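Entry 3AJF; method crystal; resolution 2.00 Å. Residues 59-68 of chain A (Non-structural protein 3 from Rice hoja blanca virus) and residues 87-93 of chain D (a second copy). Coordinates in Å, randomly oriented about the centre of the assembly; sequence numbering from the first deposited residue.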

# COMPACT_ATOMS: atom_id res chain seq x y z
N ALA A 59 -6.72 0.42 -4.11
CA ALA A 59 -6.51 -1.00 -3.77
C ALA A 59 -6.70 -1.26 -2.27
O ALA A 59 -7.30 -2.25 -1.89
CB ALA A 59 -5.13 -1.46 -4.27
N ILE A 60 -6.19 -0.37 -1.42
CA ILE A 60 -6.36 -0.46 0.04
C ILE A 60 -7.85 -0.30 0.43
O ILE A 60 -8.36 -1.04 1.28
CB ILE A 60 -5.47 0.56 0.78
CG1 ILE A 60 -3.97 0.15 0.59
CG2 ILE A 60 -5.84 0.62 2.31
CD1 ILE A 60 -2.92 1.22 1.06
N TRP A 61 -8.54 0.64 -0.21
CA TRP A 61 -10.00 0.74 -0.02
C TRP A 61 -10.74 -0.58 -0.33
O TRP A 61 -11.58 -1.02 0.46
CB TRP A 61 -10.61 1.93 -0.78
CG TRP A 61 -12.10 1.90 -0.64
CD1 TRP A 61 -12.86 2.51 0.34
CD2 TRP A 61 -13.00 1.21 -1.48
NE1 TRP A 61 -14.20 2.23 0.13
CE2 TRP A 61 -14.31 1.42 -0.97
CE3 TRP A 61 -12.85 0.43 -2.64
CZ2 TRP A 61 -15.45 0.87 -1.57
CZ3 TRP A 61 -14.00 -0.11 -3.25
CH2 TRP A 61 -15.28 0.10 -2.70
N MSE A 62 -10.41 -1.20 -1.45
CA MSE A 62 -11.02 -2.47 -1.85
C MSE A 62 -10.79 -3.58 -0.81
O MSE A 62 -11.65 -4.47 -0.65
CB MSE A 62 -10.48 -2.95 -3.20
CG MSE A 62 -10.84 -2.09 -4.40
SE MSE A 62 -9.77 -2.44 -6.02
CE MSE A 62 -10.30 -4.29 -6.57
N LEU A 63 -9.62 -3.57 -0.16
CA LEU A 63 -9.30 -4.58 0.85
C LEU A 63 -9.92 -4.27 2.22
O LEU A 63 -10.21 -5.18 3.00
CB LEU A 63 -7.78 -4.72 1.00
CG LEU A 63 -7.07 -5.35 -0.19
CD1 LEU A 63 -5.54 -5.06 -0.20
CD2 LEU A 63 -7.37 -6.86 -0.18
N SER A 64 -10.06 -2.99 2.53
CA SER A 64 -10.44 -2.58 3.87
C SER A 64 -11.94 -2.32 3.99
O SER A 64 -12.48 -2.39 5.09
CB SER A 64 -9.64 -1.34 4.29
OG SER A 64 -9.95 -0.21 3.48
N HIS A 65 -12.59 -1.99 2.87
CA HIS A 65 -14.00 -1.53 2.94
C HIS A 65 -14.96 -2.35 2.08
O HIS A 65 -16.13 -2.48 2.44
CB HIS A 65 -14.13 -0.06 2.55
CG HIS A 65 -13.55 0.89 3.55
ND1 HIS A 65 -14.30 1.53 4.50
CD2 HIS A 65 -12.28 1.30 3.74
CE1 HIS A 65 -13.52 2.28 5.25
NE2 HIS A 65 -12.28 2.17 4.80
N LYS A 66 -14.48 -2.86 0.96
CA LYS A 66 -15.36 -3.51 -0.03
C LYS A 66 -15.78 -4.88 0.45
O LYS A 66 -14.99 -5.83 0.43
CB LYS A 66 -14.70 -3.60 -1.42
CG LYS A 66 -15.63 -4.04 -2.54
CD LYS A 66 -14.93 -4.04 -3.91
CE LYS A 66 -15.68 -4.92 -4.92
NZ LYS A 66 -17.01 -4.34 -5.23
N ARG A 67 -17.03 -5.00 0.86
CA ARG A 67 -17.52 -6.26 1.40
C ARG A 67 -17.66 -7.39 0.40
O ARG A 67 -17.68 -8.56 0.82
CB ARG A 67 -18.87 -6.05 2.07
CG ARG A 67 -18.79 -5.36 3.40
CD ARG A 67 -20.10 -5.59 4.12
NE ARG A 67 -20.38 -4.56 5.10
CZ ARG A 67 -21.57 -4.38 5.66
NH1 ARG A 67 -22.59 -5.16 5.33
NH2 ARG A 67 -21.74 -3.41 6.56
N ASP A 68 -17.82 -7.09 -0.89
CA ASP A 68 -18.06 -8.16 -1.86
C ASP A 68 -16.86 -8.43 -2.75
O ASP A 68 -17.01 -8.92 -3.88
CB ASP A 68 -19.33 -7.87 -2.70
CG ASP A 68 -19.22 -6.59 -3.52
OD1 ASP A 68 -18.32 -5.77 -3.22
OD2 ASP A 68 -20.03 -6.38 -4.45
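Chain D 87-93: YFVELKP

Chain A enters this contact as the last turns of a helix, A:Ala59 to A:Ser64, and leaves it as a loop. Chain D, a second copy of the same protein, has helical backbone angles from D:Tyr87 to D:Glu90 but not the regular bonding of a helix; one hydrogen bond, from D:Leu91 N to D:Tyr87 O (3.0 Å), closes this turn, and the chain then opens into an extended run ending at D:Pro93. The two stretches advance in the same general sense: D:Phe88 lies nearest A:Leu63 (CA to CA 6.4 Å), and D:Pro93 nearest A:His65 (CA to CA 5.7 Å). No hydrogen bond joins them; the contact rests on packing.

A:Ala59 is out of reach of chain D but supports the helix, its O accepting from A:Leu63 N at 3.2 Å. One residue on, the CA-to-CB bond of A:Ile60 points sideways, and its CG2 comes within 4.0 Å of D:Phe88 CE2, an apolar contact suited to a buried position. The CA-to-CB bonds of A:Trp61 and of the selenomethionine A:Met62 point away, as expected for residues on another side of the helix.

One turn after A:Ile60, the CA-to-CB bond of A:Leu63 points toward chain D. Its CB lies over one face of the D:Phe88 ring, 4.1 Å from the centroid and 23° off the normal, a CH-pi contact; the same CB is 3.8 Å from D:Phe88 CG. A flat aromatic ring suits this place because it offers a broad apolar surface to the helix. A:Ser64 also packs here, with its CB 3.7 Å from D:Phe88 CE1. Its hydroxyl is satisfied within the helix, OG donating to A:Ile60 O at 2.8 Å, so this small polar residue can be buried against D:Phe88.

At the helix end the partner changes to D:Pro93, whose compact ring fits against backbone atoms. Its CD is 3.5 Å from A:Leu63 O, and its CG is 3.6 Å from A:Ser64 O. At A:His65, the first residue to leave helical angles, the CA-to-CB bond points away, so its backbone makes the approach, A:His65 C lying 3.8 Å from D:Pro93 CG. The CA-to-CB bond of A:Lys66 also points away, and the residue meets the proline through its backbone, with O 3.8 Å from D:Pro93 CG, while its long side chain reaches A:Asp68 in a salt bridge (NZ to OD1 2.8 Å). A:Arg67 is exposed, and its aliphatic CG lies 4.3 Å from D:Pro93 CB. A:Asp68 itself does not touch chain D.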

# COMPACT_ATOMS: atom_id res chain seq x y z
N TYR D 87 -1.22 -8.03 6.09
CA TYR D 87 -2.28 -8.48 7.02
C TYR D 87 -3.67 -8.41 6.40
O TYR D 87 -4.60 -9.02 6.93
CB TYR D 87 -2.24 -7.63 8.32
CG TYR D 87 -1.08 -8.02 9.19
CD1 TYR D 87 -1.16 -9.12 10.04
CD2 TYR D 87 0.13 -7.32 9.12
CE1 TYR D 87 -0.05 -9.50 10.86
CE2 TYR D 87 1.24 -7.70 9.89
CZ TYR D 87 1.14 -8.77 10.77
OH TYR D 87 2.25 -9.12 11.52
N PHE D 88 -3.82 -7.68 5.27
CA PHE D 88 -5.12 -7.64 4.59
C PHE D 88 -5.55 -8.98 3.99
O PHE D 88 -6.73 -9.17 3.68
CB PHE D 88 -5.22 -6.56 3.48
CG PHE D 88 -5.49 -5.17 4.00
CD1 PHE D 88 -6.60 -4.90 4.80
CD2 PHE D 88 -4.65 -4.12 3.67
CE1 PHE D 88 -6.86 -3.63 5.26
CE2 PHE D 88 -4.91 -2.82 4.15
CZ PHE D 88 -6.02 -2.58 4.94
N VAL D 89 -4.62 -9.92 3.79
CA VAL D 89 -5.06 -11.20 3.19
C VAL D 89 -6.15 -11.82 4.07
O VAL D 89 -7.22 -12.18 3.56
CB VAL D 89 -3.91 -12.21 2.95
CG1 VAL D 89 -4.46 -13.50 2.32
CG2 VAL D 89 -2.81 -11.58 2.06
N GLU D 90 -5.91 -11.92 5.37
CA GLU D 90 -6.92 -12.49 6.29
C GLU D 90 -7.82 -11.46 6.96
O GLU D 90 -8.90 -11.79 7.39
CB GLU D 90 -6.29 -13.37 7.38
CG GLU D 90 -5.14 -14.29 6.96
CD GLU D 90 -5.56 -15.47 6.15
OE1 GLU D 90 -6.70 -15.48 5.63
OE2 GLU D 90 -4.74 -16.42 6.02
N LEU D 91 -7.37 -10.23 7.09
CA LEU D 91 -8.14 -9.20 7.79
C LEU D 91 -9.15 -8.52 6.84
O LEU D 91 -8.80 -7.62 6.07
CB LEU D 91 -7.18 -8.20 8.44
CG LEU D 91 -7.66 -7.15 9.42
CD1 LEU D 91 -8.10 -7.78 10.75
CD2 LEU D 91 -6.51 -6.14 9.62
N LYS D 92 -10.40 -8.98 6.90
CA LYS D 92 -11.47 -8.60 5.95
C LYS D 92 -12.48 -7.66 6.61
O LYS D 92 -12.65 -7.72 7.82
CB LYS D 92 -12.29 -9.84 5.57
CG LYS D 92 -11.54 -11.05 5.05
CD LYS D 92 -12.53 -12.09 4.68
CE LYS D 92 -11.91 -13.46 4.51
NZ LYS D 92 -12.99 -14.53 4.46
N PRO D 93 -13.23 -6.85 5.81
CA PRO D 93 -14.32 -6.07 6.43
C PRO D 93 -15.38 -6.99 7.07
O PRO D 93 -15.75 -8.02 6.49
CB PRO D 93 -14.95 -5.32 5.25
CG PRO D 93 -14.04 -5.47 4.09
CD PRO D 93 -13.12 -6.63 4.36